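Local coordinates for protein ribokinase, putative (Burkholderia thailandensis, PDB 3B1N) that probably phosphorylates nucleosides as a kinase of the ribokinase (pfkB) family, binding ADP and the nucleoside analogue mizoribine together, at residues A157-P167 with L179-A190; R65-V73 with A121-A130. One frame throughout, in Å; residues are numbered along the deposited sequence.

Contact 1 of 2, residues A157-P167 with L179-A190; sequences AQAGVPFIFDP and LRRSIELATYIA. With NA (sodium ion), chain H.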
ATOM      1  N   ALA B 157      -7.199   6.817  33.194  1.00 20.37           N
ATOM      2  CA  ALA B 157      -6.231   6.879  34.302  1.00 21.99           C
ATOM      3  C   ALA B 157      -6.879   7.618  35.452  1.00 24.42           C
ATOM      4  O   ALA B 157      -6.685   7.257  36.601  1.00 24.67           O
ATOM      5  CB  ALA B 157      -4.959   7.592  33.863  1.00 22.02           C
ATOM      6  N   GLN B 158      -7.675   8.626  35.138  1.00 24.78           N
ATOM      7  CA  GLN B 158      -8.244   9.416  36.221  1.00 27.38           C
ATOM      8  C   GLN B 158      -9.415   8.671  36.876  1.00 27.34           C
ATOM      9  O   GLN B 158      -9.626   8.773  38.096  1.00 28.25           O
ATOM     10  CB  GLN B 158      -8.542  10.803  35.703  1.00 28.08           C
ATOM     11  CG  GLN B 158      -9.876  11.014  35.151  1.00 32.15           C
ATOM     12  CD  GLN B 158     -10.669  11.882  36.088  1.00 38.87           C
ATOM     13  OE1 GLN B 158     -10.233  12.989  36.431  1.00 43.25           O
ATOM     14  NE2 GLN B 158     -11.832  11.386  36.534  1.00 38.35           N
ATOM     15  N   ALA B 159     -10.123   7.855  36.099  1.00 26.04           N
ATOM     16  CA  ALA B 159     -11.166   6.963  36.618  1.00 25.78           C
ATOM     17  C   ALA B 159     -10.629   5.710  37.324  1.00 25.56           C
ATOM     18  O   ALA B 159     -11.419   4.929  37.877  1.00 26.61           O
ATOM     19  CB  ALA B 159     -12.120   6.567  35.513  1.00 26.24           C
ATOM     20  N   GLY B 160      -9.311   5.507  37.273  1.00 25.00           N
ATOM     21  CA  GLY B 160      -8.654   4.351  37.885  1.00 24.33           C
ATOM     22  C   GLY B 160      -9.001   3.016  37.215  1.00 23.39           C
ATOM     23  O   GLY B 160      -8.951   1.973  37.852  1.00 24.55           O
ATOM     24  N   VAL B 161      -9.332   3.034  35.920  1.00 21.07           N
ATOM     25  CA  VAL B 161      -9.599   1.773  35.184  1.00 19.80           C
ATOM     26  C   VAL B 161      -8.280   1.275  34.624  1.00 18.63           C
ATOM     27  O   VAL B 161      -7.580   2.056  33.965  1.00 18.79           O
ATOM     28  CB  VAL B 161     -10.628   2.001  34.034  1.00 19.62           C
ATOM     29  CG1 VAL B 161     -10.796   0.712  33.183  1.00 17.31           C
ATOM     30  CG2 VAL B 161     -11.971   2.474  34.566  1.00 20.36           C
ATOM     31  N   PRO B 162      -7.882   0.013  34.934  1.00 16.98           N
ATOM     32  CA  PRO B 162      -6.606  -0.505  34.375  1.00 16.99           C
ATOM     33  C   PRO B 162      -6.750  -0.592  32.840  1.00 15.77           C
ATOM     34  O   PRO B 162      -7.801  -0.980  32.367  1.00 14.89           O
ATOM     35  CB  PRO B 162      -6.471  -1.893  34.974  1.00 18.19           C
ATOM     36  CG  PRO B 162      -7.759  -2.226  35.629  1.00 20.02           C
ATOM     37  CD  PRO B 162      -8.623  -1.003  35.718  1.00 17.27           C
ATOM     38  N   PHE B 163      -5.732  -0.186  32.099  1.00 15.01           N
ATOM     39  CA  PHE B 163      -5.876  -0.239  30.638  1.00 14.45           C
ATOM     40  C   PHE B 163      -4.552  -0.523  29.982  1.00 13.90           C
ATOM     41  O   PHE B 163      -3.472  -0.109  30.442  1.00 13.04           O
ATOM     42  CB  PHE B 163      -6.534   1.054  30.065  1.00 14.86           C
ATOM     43  CG  PHE B 163      -5.672   2.300  30.170  1.00 16.86           C
ATOM     44  CD1 PHE B 163      -4.927   2.760  29.083  1.00 17.26           C
ATOM     45  CD2 PHE B 163      -5.627   3.033  31.349  1.00 19.01           C
ATOM     46  CE1 PHE B 163      -4.141   3.916  29.158  1.00 18.02           C
ATOM     47  CE2 PHE B 163      -4.863   4.208  31.445  1.00 19.66           C
ATOM     48  CZ  PHE B 163      -4.120   4.666  30.366  1.00 18.27           C
ATOM     49  N   ILE B 164      -4.637  -1.267  28.869  1.00 13.35           N
ATOM     50  CA  ILE B 164      -3.499  -1.413  27.959  1.00 12.72           C
ATOM     51  C   ILE B 164      -3.444  -0.197  27.030  1.00 11.90           C
ATOM     52  O   ILE B 164      -4.477   0.188  26.494  1.00 12.63           O
ATOM     53  CB  ILE B 164      -3.711  -2.670  27.065  1.00 12.25           C
ATOM     54  CG1 ILE B 164      -3.859  -3.958  27.905  1.00 12.95           C
ATOM     55  CG2 ILE B 164      -2.481  -2.809  26.094  1.00 13.89           C
ATOM     56  CD1 ILE B 164      -4.033  -5.237  27.052  1.00 13.70           C
ATOM     57  N   PHE B 165      -2.257   0.351  26.863  1.00 13.30           N
ATOM     58  CA  PHE B 165      -1.996   1.404  25.863  1.00 14.51           C
ATOM     59  C   PHE B 165      -1.301   0.763  24.663  1.00 14.95           C
ATOM     60  O   PHE B 165      -0.231   0.169  24.798  1.00 14.71           O
ATOM     61  CB  PHE B 165      -1.143   2.493  26.490  1.00 14.41           C
ATOM     62  CG  PHE B 165      -0.790   3.623  25.554  1.00 15.01           C
ATOM     63  CD1 PHE B 165      -1.777   4.287  24.833  1.00 17.92           C
ATOM     64  CD2 PHE B 165       0.521   4.041  25.453  1.00 16.52           C
ATOM     65  CE1 PHE B 165      -1.430   5.362  23.980  1.00 19.54           C
ATOM     66  CE2 PHE B 165       0.878   5.072  24.585  1.00 17.21           C
ATOM     67  CZ  PHE B 165      -0.114   5.723  23.863  1.00 18.92           C
ATOM     68  N   ASP B 166      -1.927   0.885  23.488  1.00 13.99           N
ATOM     69  CA  ASP B 166      -1.512   0.279  22.266  0.50 14.92           C
ATOM     70  C   ASP B 166      -1.378   1.448  21.210  1.00 15.67           C
ATOM     71  O   ASP B 166      -2.346   1.561  20.421  1.00 16.09           O
ATOM     72  CB  ASP B 166      -2.705  -0.694  22.034  0.50 14.99           C
ATOM     73  CG  ASP B 166      -2.729  -1.381  20.698  0.50 15.52           C
ATOM     74  OD1 ASP B 166      -1.668  -1.562  20.086  0.50 18.43           O
ATOM     75  OD2 ASP B 166      -3.878  -1.757  20.269  0.50 15.93           O
ATOM     76  N   PRO B 167      -0.287   2.264  21.196  1.00 16.05           N
ATOM     77  CA  PRO B 167      -0.238   3.416  20.277  1.00 16.62           C
ATOM     78  C   PRO B 167      -0.266   2.957  18.811  1.00 18.67           C
ATOM     79  O   PRO B 167      -0.955   3.583  17.970  1.00 18.30           O
ATOM     80  CB  PRO B 167       1.021   4.173  20.704  1.00 17.76           C
ATOM     81  CG  PRO B 167       1.892   3.160  21.454  1.00 17.71           C
ATOM     82  CD  PRO B 167       0.906   2.219  22.082  1.00 16.00           C
ATOM     83  N   LEU B 179       3.725  11.090  24.295  1.00 21.92           N
ATOM     84  CA  LEU B 179       3.970   9.649  24.369  1.00 20.68           C
ATOM     85  C   LEU B 179       4.470   9.204  25.753  1.00 21.17           C
ATOM     86  O   LEU B 179       3.943   8.238  26.345  1.00 20.24           O
ATOM     87  CB  LEU B 179       4.888   9.204  23.218  1.00 20.97           C
ATOM     88  CG  LEU B 179       5.117   7.704  23.046  1.00 20.60           C
ATOM     89  CD1 LEU B 179       3.757   6.949  22.887  1.00 20.42           C
ATOM     90  CD2 LEU B 179       6.020   7.421  21.887  1.00 17.12           C
ATOM     91  N   ARG B 180       5.475   9.901  26.290  1.00 20.91           N
ATOM     92  CA  ARG B 180       5.910   9.646  27.669  1.00 20.73           C
ATOM     93  C   ARG B 180       4.764   9.766  28.679  1.00 20.75           C
ATOM     94  O   ARG B 180       4.603   8.899  29.543  1.00 20.61           O
ATOM     95  CB  ARG B 180       7.041  10.606  28.061  1.00 20.97           C
ATOM     96  CG  ARG B 180       8.399  10.274  27.453  1.00 23.34           C
ATOM     97  CD  ARG B 180       9.511  11.154  28.083  1.00 25.96           C
ATOM     98  NE  ARG B 180       9.306  12.575  27.759  1.00 25.60           N
ATOM     99  CZ  ARG B 180       9.757  13.166  26.655  1.00 26.35           C
ATOM    100  NH1 ARG B 180       9.493  14.455  26.454  1.00 28.01           N
ATOM    101  NH2 ARG B 180      10.429  12.475  25.736  1.00 27.55           N
ATOM    102  N   ARG B 181       3.943  10.807  28.553  1.00 20.99           N
ATOM    103  CA  ARG B 181       2.799  10.971  29.465  1.00 21.75           C
ATOM    104  C   ARG B 181       1.835   9.785  29.387  1.00 21.42           C
ATOM    105  O   ARG B 181       1.391   9.253  30.413  1.00 21.29           O
ATOM    106  CB  ARG B 181       2.089  12.300  29.220  1.00 22.72           C
ATOM    107  CG  ARG B 181       0.734  12.450  29.898  1.00 24.32           C
ATOM    108  CD  ARG B 181       0.874  12.523  31.406  1.00 28.06           C
ATOM    109  NE  ARG B 181      -0.404  12.924  31.979  1.00 31.13           N
ATOM    110  CZ  ARG B 181      -0.638  13.047  33.278  1.00 33.15           C
ATOM    111  NH1 ARG B 181       0.326  12.818  34.159  1.00 32.80           N
ATOM    112  NH2 ARG B 181      -1.843  13.391  33.689  1.00 32.42           N
ATOM    113  N   SER B 182       1.538   9.355  28.162  1.00 21.01           N
ATOM    114  CA  SER B 182       0.589   8.244  27.971  1.00 20.54           C
ATOM    115  C   SER B 182       1.065   6.958  28.623  1.00 19.34           C
ATOM    116  O   SER B 182       0.260   6.231  29.225  1.00 20.01           O
ATOM    117  CB  SER B 182       0.322   8.059  26.469  1.00 20.37           C
ATOM    118  OG  SER B 182      -0.299   9.213  25.953  1.00 24.23           O
ATOM    119  N   ILE B 183       2.361   6.681  28.500  1.00 19.11           N
ATOM    120  CA  ILE B 183       2.988   5.515  29.100  1.00 18.93           C
ATOM    121  C   ILE B 183       3.005   5.621  30.627  1.00 20.02           C
ATOM    122  O   ILE B 183       2.732   4.610  31.313  1.00 18.90           O
ATOM    123  CB  ILE B 183       4.410   5.331  28.556  1.00 20.08           C
ATOM    124  CG1 ILE B 183       4.346   4.944  27.066  1.00 19.88           C
ATOM    125  CG2 ILE B 183       5.183   4.290  29.356  1.00 20.54           C
ATOM    126  CD1 ILE B 183       5.678   5.146  26.314  1.00 20.76           C
ATOM    127  N   GLU B 184       3.301   6.819  31.160  1.00 20.33           N
ATOM    128  CA  GLU B 184       3.165   7.032  32.613  1.00 21.66           C
ATOM    129  C   GLU B 184       1.758   6.642  33.132  1.00 20.10           C
ATOM    130  O   GLU B 184       1.616   5.877  34.086  1.00 21.47           O
ATOM    131  CB  GLU B 184       3.535   8.484  33.010  1.00 22.30           C
ATOM    132  CG  GLU B 184       5.066   8.764  33.005  1.00 29.48           C
ATOM    133  CD  GLU B 184       5.402  10.237  32.794  1.00 36.80           C
ATOM    134  OE1 GLU B 184       6.618  10.578  32.650  1.00 40.38           O
ATOM    135  OE2 GLU B 184       4.444  11.064  32.763  1.00 40.80           O
ATOM    136  N   LEU B 185       0.713   7.076  32.445  1.00 20.44           N
ATOM    137  CA  LEU B 185      -0.660   6.782  32.819  1.00 19.64           C
ATOM    138  C   LEU B 185      -1.070   5.314  32.614  1.00 19.84           C
ATOM    139  O   LEU B 185      -1.905   4.792  33.346  1.00 19.92           O
ATOM    140  CB  LEU B 185      -1.622   7.663  32.017  1.00 19.83           C
ATOM    141  CG  LEU B 185      -1.510   9.192  32.203  1.00 20.64           C
ATOM    142  CD1 LEU B 185      -2.453   9.868  31.232  1.00 22.99           C
ATOM    143  CD2 LEU B 185      -1.774   9.648  33.666  1.00 22.40           C
ATOM    144  N   ALA B 186      -0.510   4.673  31.588  1.00 18.42           N
ATOM    145  CA  ALA B 186      -0.970   3.330  31.202  1.00 17.91           C
ATOM    146  C   ALA B 186      -0.651   2.266  32.251  1.00 17.60           C
ATOM    147  O   ALA B 186       0.400   2.318  32.888  1.00 18.10           O
ATOM    148  CB  ALA B 186      -0.324   2.920  29.862  1.00 16.69           C
ATOM    149  N   THR B 187      -1.504   1.256  32.370  1.00 16.53           N
ATOM    150  CA  THR B 187      -1.201   0.093  33.226  1.00 17.11           C
ATOM    151  C   THR B 187      -0.302  -0.900  32.483  1.00 17.48           C
ATOM    152  O   THR B 187       0.584  -1.509  33.057  1.00 17.47           O
ATOM    153  CB  THR B 187      -2.475  -0.653  33.625  1.00 17.54           C
ATOM    154  OG1 THR B 187      -3.529   0.280  33.933  1.00 21.52           O
ATOM    155  CG2 THR B 187      -2.172  -1.632  34.772  1.00 17.52           C
ATOM    156  N   TYR B 188      -0.578  -1.098  31.188  1.00 16.04           N
ATOM    157  CA  TYR B 188       0.237  -1.999  30.389  1.00 15.16           C
ATOM    158  C   TYR B 188       0.490  -1.340  29.032  1.00 13.75           C
ATOM    159  O   TYR B 188      -0.291  -0.471  28.634  1.00 15.16           O
ATOM    160  CB  TYR B 188      -0.467  -3.370  30.157  1.00 15.81           C
ATOM    161  CG  TYR B 188      -1.333  -3.870  31.302  1.00 15.08           C
ATOM    162  CD1 TYR B 188      -2.677  -3.549  31.381  1.00 15.03           C
ATOM    163  CD2 TYR B 188      -0.777  -4.663  32.324  1.00 17.74           C
ATOM    164  CE1 TYR B 188      -3.468  -4.021  32.401  1.00 14.88           C
ATOM    165  CE2 TYR B 188      -1.564  -5.113  33.376  1.00 15.00           C
ATOM    166  CZ  TYR B 188      -2.905  -4.797  33.389  1.00 14.19           C
ATOM    167  OH  TYR B 188      -3.726  -5.254  34.413  1.00 19.61           O
ATOM    168  N   ILE B 189       1.555  -1.745  28.351  1.00 14.88           N
ATOM    169  CA  ILE B 189       1.729  -1.318  26.951  0.50 14.47           C
ATOM    170  C   ILE B 189       1.895  -2.568  26.089  1.00 15.33           C
ATOM    171  O   ILE B 189       2.593  -3.515  26.451  1.00 15.94           O
ATOM    172  CB  ILE B 189       2.867  -0.236  26.789  0.50 14.65           C
ATOM    173  CG1 ILE B 189       2.998   0.264  25.346  0.50 14.18           C
ATOM    174  CG2 ILE B 189       4.228  -0.716  27.349  0.50 15.59           C
ATOM    175  CD1 ILE B 189       3.972   1.418  25.208  0.50 16.10           C
ATOM    176  N   ALA B 190       1.197  -2.588  24.950  1.00 15.06           N
ATOM    177  CA  ALA B 190       1.346  -3.713  24.030  1.00 15.08           C
ATOM    178  C   ALA B 190       1.741  -3.143  22.693  1.00 17.08           C
ATOM    179  O   ALA B 190       1.105  -2.204  22.212  1.00 18.96           O
ATOM    180  CB  ALA B 190       0.060  -4.477  23.917  1.00 16.60           C
TER
HETATM  181 NA    NA H 403       2.179   3.651  33.492  1.00 21.97          NA
HETATM  182  O   HOH W   1       1.591   3.074  35.820  1.00 27.34           O
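Phe165 lays one face of its ring under Ser182 of helix 179-185, whose CB stands 3.9 Å from the ring centroid, 29° off the normal, a CH-pi contact. The ring leaves the strand towards the helix, and its edge meets Leu179, CD1 lying 3.8 Å from Phe165 CE2, while Ile183 CG1 comes up near the ring plane. Closer to the backbone, the CB atoms of Phe165 and Ala186 are 3.5 Å apart. Phe163 starts away from segment 179-190, but with CG between the backbone N and the carbonyl carbon (chi1 68°) its ring swings back, CZ against Ala186 CA.

Side by side in the sheet, strands 163-165 and 188-190 run parallel. Through both N and O, Phe165 pairs with this neighbour: N donates to Tyr188 O (2.8 Å, 173° at the hydrogen), and O accepts from Ala190 N. Where the pairing begins, Phe163 O takes two N-H groups, from Thr187 and Tyr188. The Thr187 side chain extends the pairing, because OG1 receives Phe163 N at 2.9 Å. On the sheet's other face Ile164 CG1 packs on Tyr188 CD1 and Ile164 CG2 on Ala190 CB, beneath helix 251-264.

The helix-to-strand turn also holds a sodium ion, bound by the carbonyl oxygens of Ile183, Glu184 and Ala186, a water and Arg213 O. Just past the strand, Asp166, in one of two modelled conformers, is salt-bridged to Arg256, its side chain about 7 Å from bound ADP and mizoribine. Strand, covering helix and parallel neighbour form the beta-alpha-beta crossover of the Rossmann-like ribokinase fold.

Contact 2 of 2, residues R65-V73 with A121-A130; sequences RMMGTLGAV and AMMQSHVNHA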
ATOM      1  N   ARG B  65     -16.966  -4.050  24.952  1.00 11.51           N
ATOM      2  CA  ARG B  65     -17.733  -2.841  24.652  1.00 12.54           C
ATOM      3  C   ARG B  65     -16.884  -1.920  23.774  1.00 10.76           C
ATOM      4  O   ARG B  65     -16.023  -1.205  24.287  1.00 11.72           O
ATOM      5  CB  ARG B  65     -18.156  -2.097  25.950  1.00 14.05           C
ATOM      6  CG  ARG B  65     -18.850  -3.016  27.000  1.00 16.63           C
ATOM      7  CD  ARG B  65     -20.229  -3.407  26.571  1.00 19.12           C
ATOM      8  NE  ARG B  65     -20.826  -4.302  27.595  1.00 22.69           N
ATOM      9  CZ  ARG B  65     -21.417  -3.901  28.722  1.00 27.93           C
ATOM     10  NH1 ARG B  65     -21.581  -2.613  29.015  1.00 31.29           N
ATOM     11  NH2 ARG B  65     -21.876  -4.818  29.575  1.00 29.03           N
ATOM     12  N   MET B  66     -17.128  -1.971  22.459  1.00 10.88           N
ATOM     13  CA  MET B  66     -16.384  -1.092  21.520  1.00 11.26           C
ATOM     14  C   MET B  66     -16.767   0.362  21.734  1.00 10.92           C
ATOM     15  O   MET B  66     -17.963   0.654  21.837  1.00 12.99           O
ATOM     16  CB  MET B  66     -16.710  -1.447  20.079  1.00 12.54           C
ATOM     17  CG  MET B  66     -16.266  -2.867  19.688  1.00 12.54           C
ATOM     18  SD  MET B  66     -16.949  -3.442  18.097  1.00 16.34           S
ATOM     19  CE  MET B  66     -16.596  -2.058  17.130  1.00 12.37           C
ATOM     20  N   MET B  67     -15.739   1.212  21.781  1.00  9.64           N
ATOM     21  CA  MET B  67     -15.959   2.657  21.833  1.00  9.98           C
ATOM     22  C   MET B  67     -15.242   3.257  20.649  1.00  9.87           C
ATOM     23  O   MET B  67     -14.003   3.207  20.578  1.00 12.80           O
ATOM     24  CB  MET B  67     -15.416   3.227  23.125  1.00 11.15           C
ATOM     25  CG  MET B  67     -15.597   4.774  23.182  1.00 11.90           C
ATOM     26  SD  MET B  67     -15.205   5.512  24.805  1.00 13.99           S
ATOM     27  CE  MET B  67     -16.804   5.338  25.602  1.00 14.19           C
ATOM     28  N   GLY B  68     -16.032   3.796  19.743  1.00 10.34           N
ATOM     29  CA  GLY B  68     -15.469   4.385  18.511  1.00 10.20           C
ATOM     30  C   GLY B  68     -16.555   5.054  17.722  1.00 10.90           C
ATOM     31  O   GLY B  68     -17.762   4.962  18.068  1.00 11.25           O
ATOM     32  N   THR B  69     -16.152   5.717  16.631  1.00 10.83           N
ATOM     33  CA  THR B  69     -17.103   6.398  15.767  1.00 11.76           C
ATOM     34  C   THR B  69     -17.157   5.779  14.367  1.00 11.10           C
ATOM     35  O   THR B  69     -16.103   5.394  13.817  1.00 13.66           O
ATOM     36  CB  THR B  69     -16.718   7.916  15.648  1.00 12.05           C
ATOM     37  OG1 THR B  69     -15.303   8.023  15.456  1.00 13.55           O
ATOM     38  CG2 THR B  69     -17.041   8.629  16.951  1.00 13.56           C
ATOM     39  N   LEU B  70     -18.379   5.669  13.844  1.00  9.37           N
ATOM     40  CA  LEU B  70     -18.694   5.235  12.465  1.00 10.57           C
ATOM     41  C   LEU B  70     -19.403   6.370  11.716  1.00 10.63           C
ATOM     42  O   LEU B  70     -19.856   7.351  12.344  1.00 12.34           O
ATOM     43  CB  LEU B  70     -19.616   4.009  12.445  1.00 10.39           C
ATOM     44  CG  LEU B  70     -18.887   2.705  12.797  1.00  9.30           C
ATOM     45  CD1 LEU B  70     -20.008   1.644  13.051  1.00 11.26           C
ATOM     46  CD2 LEU B  70     -17.971   2.298  11.644  1.00 11.35           C
ATOM     47  N   GLY B  71     -19.450   6.266  10.392  1.00 11.26           N
ATOM     48  CA  GLY B  71     -20.128   7.315   9.576  1.00 11.90           C
ATOM     49  C   GLY B  71     -21.456   6.767   9.076  1.00 11.77           C
ATOM     50  O   GLY B  71     -21.490   5.653   8.564  1.00 11.68           O
ATOM     51  N   ALA B  72     -22.544   7.529   9.199  1.00 12.46           N
ATOM     52  CA  ALA B  72     -23.862   7.042   8.792  1.00 12.75           C
ATOM     53  C   ALA B  72     -23.995   6.563   7.370  1.00 13.78           C
ATOM     54  O   ALA B  72     -24.841   5.714   7.078  1.00 14.36           O
ATOM     55  CB  ALA B  72     -24.930   8.114   9.069  1.00 14.37           C
ATOM     56  N   VAL B  73     -23.205   7.107   6.446  1.00 13.32           N
ATOM     57  CA  VAL B  73     -23.388   6.747   5.063  1.00 14.81           C
ATOM     58  C   VAL B  73     -23.204   5.262   4.876  1.00 13.92           C
ATOM     59  O   VAL B  73     -23.899   4.653   4.062  1.00 15.74           O
ATOM     60  CB  VAL B  73     -22.419   7.529   4.126  1.00 14.87           C
ATOM     61  CG1 VAL B  73     -22.512   7.034   2.624  1.00 16.42           C
ATOM     62  CG2 VAL B  73     -22.705   8.993   4.209  1.00 16.25           C
ATOM     63  N   ALA B 121     -15.106   9.255   9.821  1.00 11.54           N
ATOM     64  CA  ALA B 121     -15.717   9.443  11.138  1.00 10.83           C
ATOM     65  C   ALA B 121     -14.734   9.264  12.293  1.00 11.75           C
ATOM     66  O   ALA B 121     -14.943   9.816  13.375  1.00 11.94           O
ATOM     67  CB  ALA B 121     -16.887   8.501  11.294  1.00 11.90           C
ATOM     68  N   MET B 122     -13.649   8.525  12.089  1.00 11.32           N
ATOM     69  CA  MET B 122     -12.658   8.408  13.119  1.00 11.01           C
ATOM     70  C   MET B 122     -12.049   9.731  13.589  1.00 12.66           C
ATOM     71  O   MET B 122     -11.611   9.848  14.741  1.00 12.84           O
ATOM     72  CB  MET B 122     -11.563   7.405  12.678  1.00 10.62           C
ATOM     73  CG  MET B 122     -10.556   7.079  13.822  1.00 11.81           C
ATOM     74  SD  MET B 122      -9.097   6.155  13.267  1.00 12.70           S
ATOM     75  CE  MET B 122      -8.030   7.461  12.666  1.00 15.09           C
ATOM     76  N   MET B 123     -12.081  10.742  12.709  1.00 12.23           N
ATOM     77  CA  MET B 123     -11.527  12.067  13.058  1.00 15.30           C
ATOM     78  C   MET B 123     -12.235  12.659  14.269  1.00 14.10           C
ATOM     79  O   MET B 123     -11.662  13.503  14.972  1.00 15.86           O
ATOM     80  CB  MET B 123     -11.645  13.046  11.895  1.00 17.15           C
ATOM     81  CG  MET B 123     -10.869  12.692  10.719  1.00 22.61           C
ATOM     82  SD  MET B 123     -10.691  14.139   9.611  1.00 35.38           S
ATOM     83  CE  MET B 123     -11.694  15.400  10.435  1.00 24.98           C
ATOM     84  N   GLN B 124     -13.476  12.218  14.515  1.00 12.98           N
ATOM     85  CA  GLN B 124     -14.291  12.761  15.639  1.00 13.01           C
ATOM     86  C   GLN B 124     -14.359  11.798  16.822  1.00 13.46           C
ATOM     87  O   GLN B 124     -15.254  11.932  17.651  1.00 14.50           O
ATOM     88  CB  GLN B 124     -15.735  13.087  15.205  1.00 13.76           C
ATOM     89  CG  GLN B 124     -15.853  13.802  13.846  1.00 16.02           C
ATOM     90  CD  GLN B 124     -15.037  15.053  13.782  1.00 17.26           C
ATOM     91  OE1 GLN B 124     -14.829  15.724  14.782  1.00 18.89           O
ATOM     92  NE2 GLN B 124     -14.541  15.381  12.574  1.00 19.34           N
ATOM     93  N   SER B 125     -13.433  10.826  16.895  1.00 12.83           N
ATOM     94  CA  SER B 125     -13.521   9.803  17.974  1.00 13.00           C
ATOM     95  C   SER B 125     -13.519  10.350  19.397  1.00 13.57           C
ATOM     96  O   SER B 125     -14.067   9.718  20.285  1.00 13.67           O
ATOM     97  CB  SER B 125     -12.417   8.750  17.796  1.00 12.34           C
ATOM     98  OG  SER B 125     -11.119   9.262  18.096  1.00 14.33           O
ATOM     99  N   HIS B 126     -12.970  11.560  19.589  1.00 13.85           N
ATOM    100  CA  HIS B 126     -12.963  12.164  20.901  1.00 13.97           C
ATOM    101  C   HIS B 126     -14.339  12.627  21.377  1.00 12.15           C
ATOM    102  O   HIS B 126     -14.460  13.003  22.561  1.00 14.94           O
ATOM    103  CB  HIS B 126     -12.014  13.367  20.873  1.00 14.81           C
ATOM    104  CG  HIS B 126     -12.319  14.320  19.760  1.00 15.01           C
ATOM    105  ND1 HIS B 126     -11.858  14.147  18.469  1.00 19.34           N
ATOM    106  CD2 HIS B 126     -13.079  15.440  19.745  1.00 18.51           C
ATOM    107  CE1 HIS B 126     -12.319  15.122  17.709  1.00 19.54           C
ATOM    108  NE2 HIS B 126     -13.065  15.914  18.451  1.00 17.67           N
ATOM    109  N   VAL B 127     -15.395  12.512  20.567  1.00 12.80           N
ATOM    110  CA  VAL B 127     -16.761  12.794  21.058  1.00 13.28           C
ATOM    111  C   VAL B 127     -17.232  11.768  22.091  1.00 14.66           C
ATOM    112  O   VAL B 127     -18.106  12.071  22.921  1.00 15.51           O
ATOM    113  CB  VAL B 127     -17.853  12.965  19.973  1.00 13.74           C
ATOM    114  CG1 VAL B 127     -17.436  14.161  19.047  1.00 15.13           C
ATOM    115  CG2 VAL B 127     -18.065  11.712  19.193  1.00 16.23           C
ATOM    116  N   ASN B 128     -16.624  10.569  22.070  1.00 14.12           N
ATOM    117  CA  ASN B 128     -16.900   9.583  23.142  1.00 14.69           C
ATOM    118  C   ASN B 128     -15.883   9.759  24.259  1.00 13.92           C
ATOM    119  O   ASN B 128     -14.672   9.912  24.034  1.00 13.20           O
ATOM    120  CB  ASN B 128     -16.729   8.143  22.620  1.00 14.79           C
ATOM    121  CG  ASN B 128     -17.863   7.656  21.711  1.00 19.77           C
ATOM    122  OD1 ASN B 128     -17.602   6.945  20.702  1.00 19.48           O
ATOM    123  ND2 ASN B 128     -19.110   7.942  22.070  1.00 19.22           N
ATOM    124  N   HIS B 129     -16.357   9.675  25.488  1.00 15.51           N
ATOM    125  CA  HIS B 129     -15.475   9.863  26.630  1.00 14.55           C
ATOM    126  C   HIS B 129     -15.378   8.598  27.451  1.00 16.20           C
ATOM    127  O   HIS B 129     -16.370   8.135  27.994  1.00 16.36           O
ATOM    128  CB  HIS B 129     -15.959  11.059  27.470  1.00 17.25           C
ATOM    129  CG  HIS B 129     -15.706  12.373  26.795  1.00 17.23           C
ATOM    130  ND1 HIS B 129     -14.649  13.188  27.134  1.00 25.87           N
ATOM    131  CD2 HIS B 129     -16.282  12.935  25.709  1.00 21.64           C
ATOM    132  CE1 HIS B 129     -14.646  14.249  26.345  1.00 26.13           C
ATOM    133  NE2 HIS B 129     -15.625  14.115  25.472  1.00 21.87           N
ATOM    134  N   ALA B 130     -14.176   8.028  27.510  1.00 16.41           N
ATOM    135  CA  ALA B 130     -13.984   6.704  28.136  1.00 16.58           C
ATOM    136  C   ALA B 130     -14.234   6.719  29.638  1.00 18.34           C
ATOM    137  O   ALA B 130     -14.667   5.701  30.200  1.00 19.24           O
ATOM    138  CB  ALA B 130     -12.569   6.197  27.828  1.00 17.15           C
TER
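Thr69 has a chi1 of 44°, which sets OG1 between the backbone N and the carbonyl carbon and aims it at Ala121, while CG2, anti to the carbonyl carbon, turns towards Gln124, Ser125 and Val127. One short side chain thus serves two purposes, a polar grip and an apolar one. Thr69 OG1 donates to Ala121 O over 2.8 Å, coming from above the carbonyl plane, 55° out of it. Gln124 N, bonding within the 3-10 segment, reaches the same oxygen from the opposite face, so the carbonyl is held from two sides and the turn is tied to the strand. The methyl branch rests on the segment further along: Thr69 CG2 lies 3.8 Å from Gln124 O and 3.9 Å from Val127 CG2.

Ala121 itself presses its CB on the strand backbone, 3.3 Å from Leu70 C and close to Gly71 N.

At the other end, Met67 extends from the strand with CG anti to the backbone N (chi1 178°), then bends at its last torsion. It slides past Asn128 in the opposite direction, Met67 CG meeting Asn128 CB at 3.6 Å. The sulfur continues to Ala130, Met67 SD lying 3.7 Å from Ala130 CA, and the methyl CE ends against His129 O.

Met122 turns away from the strand and touches the bound mizoribine, so the 3-10 segment has the strand on one side and contributes to the nucleoside pocket. Strand 64-71 is flanked in its sheet by strands 3-6 and 88-95; the segment covers one face of it, and Ala130 and His129 carry the packing on to helix 146-158.

How the contacts relate
Both contacts are buried and both reach the same large sheet, but at different places: contact 1 joins neighbouring strands within it, whereas contact 2 lays a loop segment across a strand near its far edge. Their centres are 20 Å apart, and they do not touch. Helix 146-158 relates them, since its end belongs to contact 1 and its side receives residues of contact 2. Backbone pairing, aromatic packing and a sodium ion characterise contact 1; contact 2 depends on one hydroxyl bond, methionine and small apolar groups. Each also approaches the ligands, contact 1 through Asp166 and contact 2 through Met122.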